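Local coordinates for protein malate dehydrogenase (Pyrococcus horikoshii, PDB 1V9N) that catalyses the reversible, NAD-dependent oxidation of (S)-malate to oxaloacetate, working as a homodimer of the LDH2/MDH2 oxidoreductase family, at residues A[36-44]-A[96-104]; A[25-33]-A[64-75]. All coordinates share one frame; numbering follows the deposited sequence.

Interaction 1. Residues A[36-44]-A[96-104]; sequences DAKIVADNL and LGQVVGYRS
Gln98 lodges as a knob in a hole formed by Ile39, Val40, Asn43 and Leu44, where two helices of the malate/L-lactate dehydrogenase fold meet; their segments 36-44 and 97-104 cross almost perpendicularly, at 94°, with 8.7 Å between the segment axes. Its first torsion (chi1 -68°, CG beside the backbone N) sets CG 3.6 Å from Asn43 CG, and a bend at chi2 then carries the terminal amide past the methyls of Val40. The two amides, their planes 76° apart, form no hydrogen bond with each other; Gln98 NE2 instead makes a weak one to Tyr63 OH. The Gln98 side chain lies about 8 Å from the bound NADPH, and an alanine in its place would probably leave this buried hole unfilled and Tyr63 without that weak partner. On one flank Val40 CG2 meets Leu96 CD1 at 3.8 Å. Nearer the start of helix 34-49, Val99 CG2 packs on Asp36 CB at 3.6 Å, while the carboxylate and the Arg103 guanidinium stay beyond salt-bridge range. With CG swung opposite the backbone N, the Tyr102 ring reaches across to Ile39 in a CH-pi contact: Ile39 CD1 lies over one face, 3.9 Å from the Tyr102 ring centroid, displaced toward CD2.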
loop_
_atom_site.group_PDB
_atom_site.type_symbol
_atom_site.label_atom_id
_atom_site.label_comp_id
_atom_site.label_asym_id
_atom_site.label_seq_id
_atom_site.Cartn_x
_atom_site.Cartn_y
_atom_site.Cartn_z
ATOM N N ASP A 36 -6.611 28.605 10.494
ATOM C CA ASP A 36 -6.907 27.190 10.668
ATOM C C ASP A 36 -8.248 26.882 10.010
ATOM O O ASP A 36 -8.429 25.810 9.445
ATOM C CB ASP A 36 -6.940 26.823 12.155
ATOM C CG ASP A 36 -5.566 26.880 12.799
ATOM O OD1 ASP A 36 -4.563 26.920 12.055
ATOM O OD2 ASP A 36 -5.480 26.869 14.045
ATOM N N ALA A 37 -9.179 27.833 10.077
ATOM C CA ALA A 37 -10.495 27.662 9.466
ATOM C C ALA A 37 -10.342 27.542 7.952
ATOM O O ALA A 37 -11.046 26.770 7.306
ATOM C CB ALA A 37 -11.394 28.855 9.801
ATOM N N LYS A 38 -9.425 28.323 7.391
ATOM C CA LYS A 38 -9.175 28.290 5.954
ATOM C C LYS A 38 -8.580 26.947 5.516
ATOM O O LYS A 38 -8.851 26.471 4.413
ATOM C CB LYS A 38 -8.245 29.445 5.555
ATOM C CG LYS A 38 -8.879 30.815 5.739
ATOM C CD LYS A 38 -7.971 31.941 5.256
ATOM C CE LYS A 38 -8.663 33.290 5.397
ATOM N NZ LYS A 38 -7.822 34.408 4.887
ATOM N N ILE A 39 -7.773 26.334 6.378
ATOM C CA ILE A 39 -7.183 25.034 6.057
ATOM C C ILE A 39 -8.283 23.973 6.031
ATOM O O ILE A 39 -8.343 23.152 5.122
ATOM C CB ILE A 39 -6.106 24.630 7.093
ATOM C CG1 ILE A 39 -4.887 25.545 6.962
ATOM C CG2 ILE A 39 -5.704 23.175 6.888
ATOM C CD1 ILE A 39 -3.877 25.397 8.084
ATOM N N VAL A 40 -9.159 23.995 7.030
ATOM C CA VAL A 40 -10.251 23.027 7.082
ATOM C C VAL A 40 -11.156 23.193 5.858
ATOM O O VAL A 40 -11.498 22.217 5.188
ATOM C CB VAL A 40 -11.098 23.208 8.370
ATOM C CG1 VAL A 40 -12.241 22.197 8.389
ATOM C CG2 VAL A 40 -10.211 23.028 9.601
ATOM N N ALA A 41 -11.529 24.434 5.564
ATOM C CA ALA A 41 -12.396 24.721 4.423
ATOM C C ALA A 41 -11.758 24.237 3.119
ATOM O O ALA A 41 -12.420 23.618 2.285
ATOM C CB ALA A 41 -12.681 26.218 4.352
ATOM N N ASP A 42 -10.471 24.527 2.953
ATOM C CA ASP A 42 -9.736 24.117 1.761
ATOM C C ASP A 42 -9.827 22.599 1.592
ATOM O O ASP A 42 -10.076 22.097 0.497
ATOM C CB ASP A 42 -8.268 24.536 1.886
ATOM C CG ASP A 42 -7.485 24.326 0.600
ATOM O OD1 ASP A 42 -6.237 24.401 0.646
ATOM O OD2 ASP A 42 -8.112 24.091 -0.457
ATOM N N ASN A 43 -9.631 21.870 2.690
ATOM C CA ASN A 43 -9.685 20.414 2.667
ATOM C C ASN A 43 -11.084 19.875 2.359
ATOM O O ASN A 43 -11.241 18.971 1.532
ATOM C CB ASN A 43 -9.176 19.863 4.011
ATOM C CG ASN A 43 -9.454 18.388 4.187
ATOM O OD1 ASN A 43 -10.564 17.998 4.541
ATOM N ND2 ASN A 43 -8.443 17.555 3.944
ATOM N N LEU A 44 -12.100 20.425 3.015
ATOM C CA LEU A 44 -13.466 19.967 2.790
ATOM C C LEU A 44 -13.973 20.349 1.400
ATOM O O LEU A 44 -14.679 19.575 0.761
ATOM C CB LEU A 44 -14.411 20.535 3.860
ATOM C CG LEU A 44 -14.179 20.072 5.304
ATOM C CD1 LEU A 44 -15.241 20.684 6.221
ATOM C CD2 LEU A 44 -14.246 18.555 5.369
ATOM N N LEU A 96 -7.881 20.043 15.254
ATOM C CA LEU A 96 -8.593 19.614 14.059
ATOM C C LEU A 96 -7.597 18.786 13.248
ATOM O O LEU A 96 -6.420 19.127 13.183
ATOM C CB LEU A 96 -9.033 20.836 13.254
ATOM C CG LEU A 96 -10.163 21.637 13.894
ATOM C CD1 LEU A 96 -10.131 23.084 13.407
ATOM C CD2 LEU A 96 -11.489 20.958 13.567
ATOM N N GLY A 97 -8.067 17.699 12.642
ATOM C CA GLY A 97 -7.187 16.847 11.860
ATOM C C GLY A 97 -6.511 17.580 10.716
ATOM O O GLY A 97 -5.335 17.343 10.429
ATOM N N GLN A 98 -7.258 18.464 10.058
ATOM C CA GLN A 98 -6.737 19.248 8.942
ATOM C C GLN A 98 -5.549 20.119 9.373
ATOM O O GLN A 98 -4.580 20.262 8.632
ATOM C CB GLN A 98 -7.836 20.143 8.362
ATOM C CG GLN A 98 -8.973 19.407 7.649
ATOM C CD GLN A 98 -9.968 18.756 8.596
ATOM O OE1 GLN A 98 -9.930 18.970 9.804
ATOM N NE2 GLN A 98 -10.874 17.960 8.041
ATOM N N VAL A 99 -5.632 20.694 10.572
ATOM C CA VAL A 99 -4.565 21.543 11.100
ATOM C C VAL A 99 -3.354 20.693 11.455
ATOM O O VAL A 99 -2.226 21.013 11.072
ATOM C CB VAL A 99 -5.035 22.330 12.355
ATOM C CG1 VAL A 99 -3.865 23.088 12.976
ATOM C CG2 VAL A 99 -6.130 23.307 11.966
ATOM N N VAL A 100 -3.588 19.599 12.176
ATOM C CA VAL A 100 -2.505 18.699 12.555
ATOM C C VAL A 100 -1.834 18.124 11.298
ATOM O O VAL A 100 -0.605 18.096 11.194
ATOM C CB VAL A 100 -3.035 17.535 13.441
ATOM C CG1 VAL A 100 -1.913 16.527 13.720
ATOM C CG2 VAL A 100 -3.582 18.092 14.764
ATOM N N GLY A 101 -2.648 17.672 10.346
ATOM C CA GLY A 101 -2.119 17.107 9.114
ATOM C C GLY A 101 -1.391 18.124 8.242
ATOM O O GLY A 101 -0.386 17.805 7.611
ATOM N N TYR A 102 -1.905 19.347 8.195
ATOM C CA TYR A 102 -1.288 20.416 7.411
ATOM C C TYR A 102 0.111 20.739 7.940
ATOM O O TYR A 102 1.069 20.825 7.176
ATOM C CB TYR A 102 -2.143 21.684 7.475
ATOM C CG TYR A 102 -1.603 22.832 6.644
ATOM C CD1 TYR A 102 -1.874 22.916 5.277
ATOM C CD2 TYR A 102 -0.822 23.834 7.221
ATOM C CE1 TYR A 102 -1.387 23.970 4.504
ATOM C CE2 TYR A 102 -0.325 24.896 6.453
ATOM C CZ TYR A 102 -0.618 24.952 5.096
ATOM O OH TYR A 102 -0.163 26.004 4.330
ATOM N N ARG A 103 0.221 20.923 9.252
ATOM C CA ARG A 103 1.506 21.243 9.876
ATOM C C ARG A 103 2.469 20.066 9.809
ATOM O O ARG A 103 3.679 20.251 9.629
ATOM C CB ARG A 103 1.310 21.661 11.342
ATOM C CG ARG A 103 0.449 22.903 11.524
ATOM C CD ARG A 103 1.074 24.120 10.858
ATOM N NE ARG A 103 0.108 25.208 10.705
ATOM C CZ ARG A 103 0.353 26.347 10.063
ATOM N NH1 ARG A 103 1.541 26.558 9.508
ATOM N NH2 ARG A 103 -0.597 27.272 9.966
ATOM N N SER A 104 1.937 18.856 9.960
ATOM C CA SER A 104 2.764 17.659 9.898
ATOM C C SER A 104 3.335 17.469 8.492
ATOM O O SER A 104 4.510 17.143 8.333
ATOM C CB SER A 104 1.952 16.420 10.281
ATOM O OG SER A 104 1.620 16.428 11.654
#

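Interaction 2. Residues A[25-33]-A[64-75]; sequences RVLTKLGVP and VDGIISGGVNLH
Gly31 O accepts a 2.6 Å hydrogen bond from a water that is also hydrogen-bonded to His75 NE2, 2.9 Å away, and this single molecule bridges two chain segments that share no direct hydrogen bond. Beside the bridge, Pro33 CG rests 3.8 Å from His75 CE1, with ring and pyrrolidine meeting obliquely, and Pro33 CD touches the carbonyl of Leu74. The backbone of His75 is steadied by an Asx turn, in which Asn73 OD1 accepts from His75 N. Both helices here, 16-29 and 60-69, finish in a Schellman motif, with Gly31 and Gly70 supplying the positive phi. Leu74 packs against the Gly31 backbone, and its CD1 approaches Leu30 O at 3.6 Å. Between the helix ends the contact is apolar. Ile67 has CG1 anti to its carbonyl carbon (chi1 -74°) and its chain extended at chi2, and in this shape CD1 touches both Val32 CG2, at 3.6 Å, and Leu27 CD2, while CG2 faces Leu30 CB. The two branches of Leu30 part company: CD1 goes to Val64 CG2 and CD2 to Ile68 CG1. Helix 342-355 adds Val355 against Leu30 and Ile351 against Val26. Val32 crosses Leu74 at about a right angle, its CG2 lying 3.6 Å from Leu74 CD2.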
loop_
_atom_site.group_PDB
_atom_site.type_symbol
_atom_site.label_atom_id
_atom_site.label_comp_id
_atom_site.label_asym_id
_atom_site.label_seq_id
_atom_site.Cartn_x
_atom_site.Cartn_y
_atom_site.Cartn_z
ATOM N N ARG A 25 -16.883 31.082 7.857
ATOM C CA ARG A 25 -17.736 31.886 8.736
ATOM C C ARG A 25 -18.124 31.082 9.969
ATOM O O ARG A 25 -17.978 31.541 11.100
ATOM C CB ARG A 25 -19.027 32.314 8.027
ATOM C CG ARG A 25 -18.919 33.537 7.147
ATOM C CD ARG A 25 -20.294 34.173 6.960
ATOM N NE ARG A 25 -21.216 33.339 6.197
ATOM C CZ ARG A 25 -21.081 33.072 4.901
ATOM N NH1 ARG A 25 -20.058 33.575 4.224
ATOM N NH2 ARG A 25 -21.972 32.311 4.279
ATOM N N VAL A 26 -18.638 29.882 9.732
ATOM C CA VAL A 26 -19.066 28.998 10.806
ATOM C C VAL A 26 -17.927 28.682 11.774
ATOM O O VAL A 26 -18.069 28.836 12.988
ATOM C CB VAL A 26 -19.614 27.669 10.240
ATOM C CG1 VAL A 26 -19.953 26.712 11.378
ATOM C CG2 VAL A 26 -20.838 27.931 9.384
ATOM N N LEU A 27 -16.793 28.253 11.228
ATOM C CA LEU A 27 -15.645 27.887 12.049
ATOM C C LEU A 27 -15.070 29.033 12.871
ATOM O O LEU A 27 -14.755 28.846 14.046
ATOM C CB LEU A 27 -14.554 27.256 11.177
ATOM C CG LEU A 27 -14.956 25.940 10.495
ATOM C CD1 LEU A 27 -13.805 25.437 9.640
ATOM C CD2 LEU A 27 -15.330 24.887 11.548
ATOM N N THR A 28 -14.926 30.213 12.272
ATOM C CA THR A 28 -14.384 31.342 13.016
ATOM C C THR A 28 -15.371 31.806 14.086
ATOM O O THR A 28 -14.963 32.267 15.144
ATOM C CB THR A 28 -14.013 32.527 12.086
ATOM O OG1 THR A 28 -15.127 32.872 11.252
ATOM C CG2 THR A 28 -12.819 32.149 11.219
ATOM N N LYS A 29 -16.664 31.668 13.810
ATOM C CA LYS A 29 -17.705 32.045 14.773
ATOM C C LYS A 29 -17.611 31.136 16.006
ATOM O O LYS A 29 -17.993 31.523 17.110
ATOM C CB LYS A 29 -19.093 31.895 14.138
ATOM C CG LYS A 29 -20.263 32.261 15.060
ATOM C CD LYS A 29 -20.280 33.749 15.372
ATOM C CE LYS A 29 -21.445 34.118 16.279
ATOM N NZ LYS A 29 -21.444 35.567 16.597
ATOM N N LEU A 30 -17.096 29.925 15.807
ATOM C CA LEU A 30 -16.948 28.962 16.897
ATOM C C LEU A 30 -15.598 29.093 17.607
ATOM O O LEU A 30 -15.277 28.304 18.492
ATOM C CB LEU A 30 -17.124 27.534 16.369
ATOM C CG LEU A 30 -18.548 27.124 15.988
ATOM C CD1 LEU A 30 -18.525 25.859 15.148
ATOM C CD2 LEU A 30 -19.371 26.916 17.257
ATOM N N GLY A 31 -14.807 30.083 17.210
ATOM C CA GLY A 31 -13.525 30.297 17.857
ATOM C C GLY A 31 -12.297 29.731 17.164
ATOM O O GLY A 31 -11.189 29.828 17.699
ATOM N N VAL A 32 -12.476 29.137 15.989
ATOM C CA VAL A 32 -11.346 28.573 15.256
ATOM C C VAL A 32 -10.561 29.706 14.602
ATOM O O VAL A 32 -11.132 30.521 13.879
ATOM C CB VAL A 32 -11.816 27.601 14.143
ATOM C CG1 VAL A 32 -10.607 27.067 13.365
ATOM C CG2 VAL A 32 -12.598 26.445 14.753
ATOM N N PRO A 33 -9.245 29.788 14.869
ATOM C CA PRO A 33 -8.428 30.851 14.265
ATOM C C PRO A 33 -8.667 30.859 12.761
ATOM O O PRO A 33 -8.756 29.801 12.131
ATOM C CB PRO A 33 -7.009 30.440 14.632
ATOM C CG PRO A 33 -7.208 29.816 16.003
ATOM C CD PRO A 33 -8.443 28.960 15.787
ATOM N N VAL A 64 -18.260 20.651 13.809
ATOM C CA VAL A 64 -18.979 21.626 14.627
ATOM C C VAL A 64 -19.300 21.010 15.988
ATOM O O VAL A 64 -19.012 21.597 17.025
ATOM C CB VAL A 64 -20.311 22.064 13.962
ATOM C CG1 VAL A 64 -21.186 22.808 14.974
ATOM C CG2 VAL A 64 -20.026 22.956 12.763
ATOM N N ASP A 65 -19.895 19.820 15.981
ATOM C CA ASP A 65 -20.242 19.149 17.232
ATOM C C ASP A 65 -19.001 18.883 18.081
ATOM O O ASP A 65 -19.039 19.007 19.303
ATOM C CB ASP A 65 -20.963 17.828 16.959
ATOM C CG ASP A 65 -22.350 18.032 16.373
ATOM O OD1 ASP A 65 -22.949 19.106 16.615
ATOM O OD2 ASP A 65 -22.850 17.114 15.686
ATOM N N GLY A 66 -17.906 18.514 17.428
ATOM C CA GLY A 66 -16.678 18.244 18.156
ATOM C C GLY A 66 -16.135 19.496 18.813
ATOM O O GLY A 66 -15.596 19.446 19.913
ATOM N N ILE A 67 -16.282 20.629 18.140
ATOM C CA ILE A 67 -15.798 21.894 18.680
ATOM C C ILE A 67 -16.647 22.305 19.882
ATOM O O ILE A 67 -16.127 22.699 20.930
ATOM C CB ILE A 67 -15.851 22.996 17.600
ATOM C CG1 ILE A 67 -14.725 22.764 16.585
ATOM C CG2 ILE A 67 -15.745 24.375 18.243
ATOM C CD1 ILE A 67 -14.809 23.649 15.346
ATOM N N ILE A 68 -17.958 22.196 19.726
ATOM C CA ILE A 68 -18.887 22.550 20.789
ATOM C C ILE A 68 -18.750 21.630 22.008
ATOM O O ILE A 68 -18.881 22.078 23.148
ATOM C CB ILE A 68 -20.338 22.523 20.251
ATOM C CG1 ILE A 68 -20.539 23.697 19.289
ATOM C CG2 ILE A 68 -21.338 22.551 21.407
ATOM C CD1 ILE A 68 -21.896 23.716 18.591
ATOM N N SER A 69 -18.463 20.353 21.780
ATOM C CA SER A 69 -18.335 19.418 22.898
ATOM C C SER A 69 -16.942 19.387 23.528
ATOM O O SER A 69 -16.727 18.709 24.535
ATOM C CB SER A 69 -18.698 18.006 22.448
ATOM O OG SER A 69 -17.642 17.444 21.699
ATOM N N GLY A 70 -15.993 20.111 22.938
ATOM C CA GLY A 70 -14.643 20.114 23.476
ATOM C C GLY A 70 -13.842 18.914 22.985
ATOM O O GLY A 70 -12.733 18.652 23.468
ATOM N N GLY A 71 -14.407 18.182 22.028
ATOM C CA GLY A 71 -13.726 17.022 21.475
ATOM C C GLY A 71 -12.653 17.442 20.484
ATOM O O GLY A 71 -11.816 16.636 20.072
ATOM N N VAL A 72 -12.687 18.712 20.095
ATOM C CA VAL A 72 -11.710 19.284 19.176
ATOM C C VAL A 72 -11.096 20.500 19.871
ATOM O O VAL A 72 -11.811 21.408 20.284
ATOM C CB VAL A 72 -12.377 19.736 17.850
ATOM C CG1 VAL A 72 -11.365 20.473 16.981
ATOM C CG2 VAL A 72 -12.919 18.535 17.099
ATOM N N ASN A 73 -9.775 20.507 20.008
ATOM C CA ASN A 73 -9.063 21.605 20.660
ATOM C C ASN A 73 -8.950 22.784 19.690
ATOM O O ASN A 73 -8.448 22.630 18.579
ATOM C CB ASN A 73 -7.663 21.134 21.074
ATOM C CG ASN A 73 -6.944 22.126 21.982
ATOM O OD1 ASN A 73 -7.192 23.332 21.937
ATOM N ND2 ASN A 73 -6.026 21.616 22.797
ATOM N N LEU A 74 -9.414 23.957 20.114
ATOM C CA LEU A 74 -9.365 25.153 19.275
ATOM C C LEU A 74 -7.953 25.715 19.119
ATOM O O LEU A 74 -7.611 26.270 18.077
ATOM C CB LEU A 74 -10.283 26.242 19.845
ATOM C CG LEU A 74 -11.790 26.005 19.732
ATOM C CD1 LEU A 74 -12.547 27.119 20.432
ATOM C CD2 LEU A 74 -12.182 25.944 18.272
ATOM N N HIS A 75 -7.139 25.576 20.161
ATOM C CA HIS A 75 -5.770 26.077 20.119
ATOM C C HIS A 75 -4.816 24.971 20.532
ATOM O O HIS A 75 -4.239 24.996 21.622
ATOM C CB HIS A 75 -5.633 27.290 21.040
ATOM C CG HIS A 75 -6.648 28.353 20.770
ATOM N ND1 HIS A 75 -6.495 29.294 19.770
ATOM C CD2 HIS A 75 -7.797 28.674 21.409
ATOM C CE1 HIS A 75 -7.503 30.143 19.810
ATOM N NE2 HIS A 75 -8.309 29.791 20.798
HETATM O O HOH W 1 -10.965 30.808 20.058
#

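Overall arrangement
From the N terminus, helix 16-29 comes first and helix 34-49 follows almost at once. Helix 60-69 and the turn after it then return to 25-33, so interaction 2 closes a loop of 30 residues. Strands 79-84 and 87-91 intervene before helix 97-115 reaches back to 36-44, and interaction 1 closes a loop of 51. The segments alternate along the chain, so the loops cross and neither nests in the other. The centres of interactions 1 and 2 lie about 13 Å apart. The two contacts join where Val40 and Ala37 pack on Leu27 and Leu96 on Val72. Together they tie the N-terminal helices to helix 97-115, which packs against strand 117-125 of the mixed sheet.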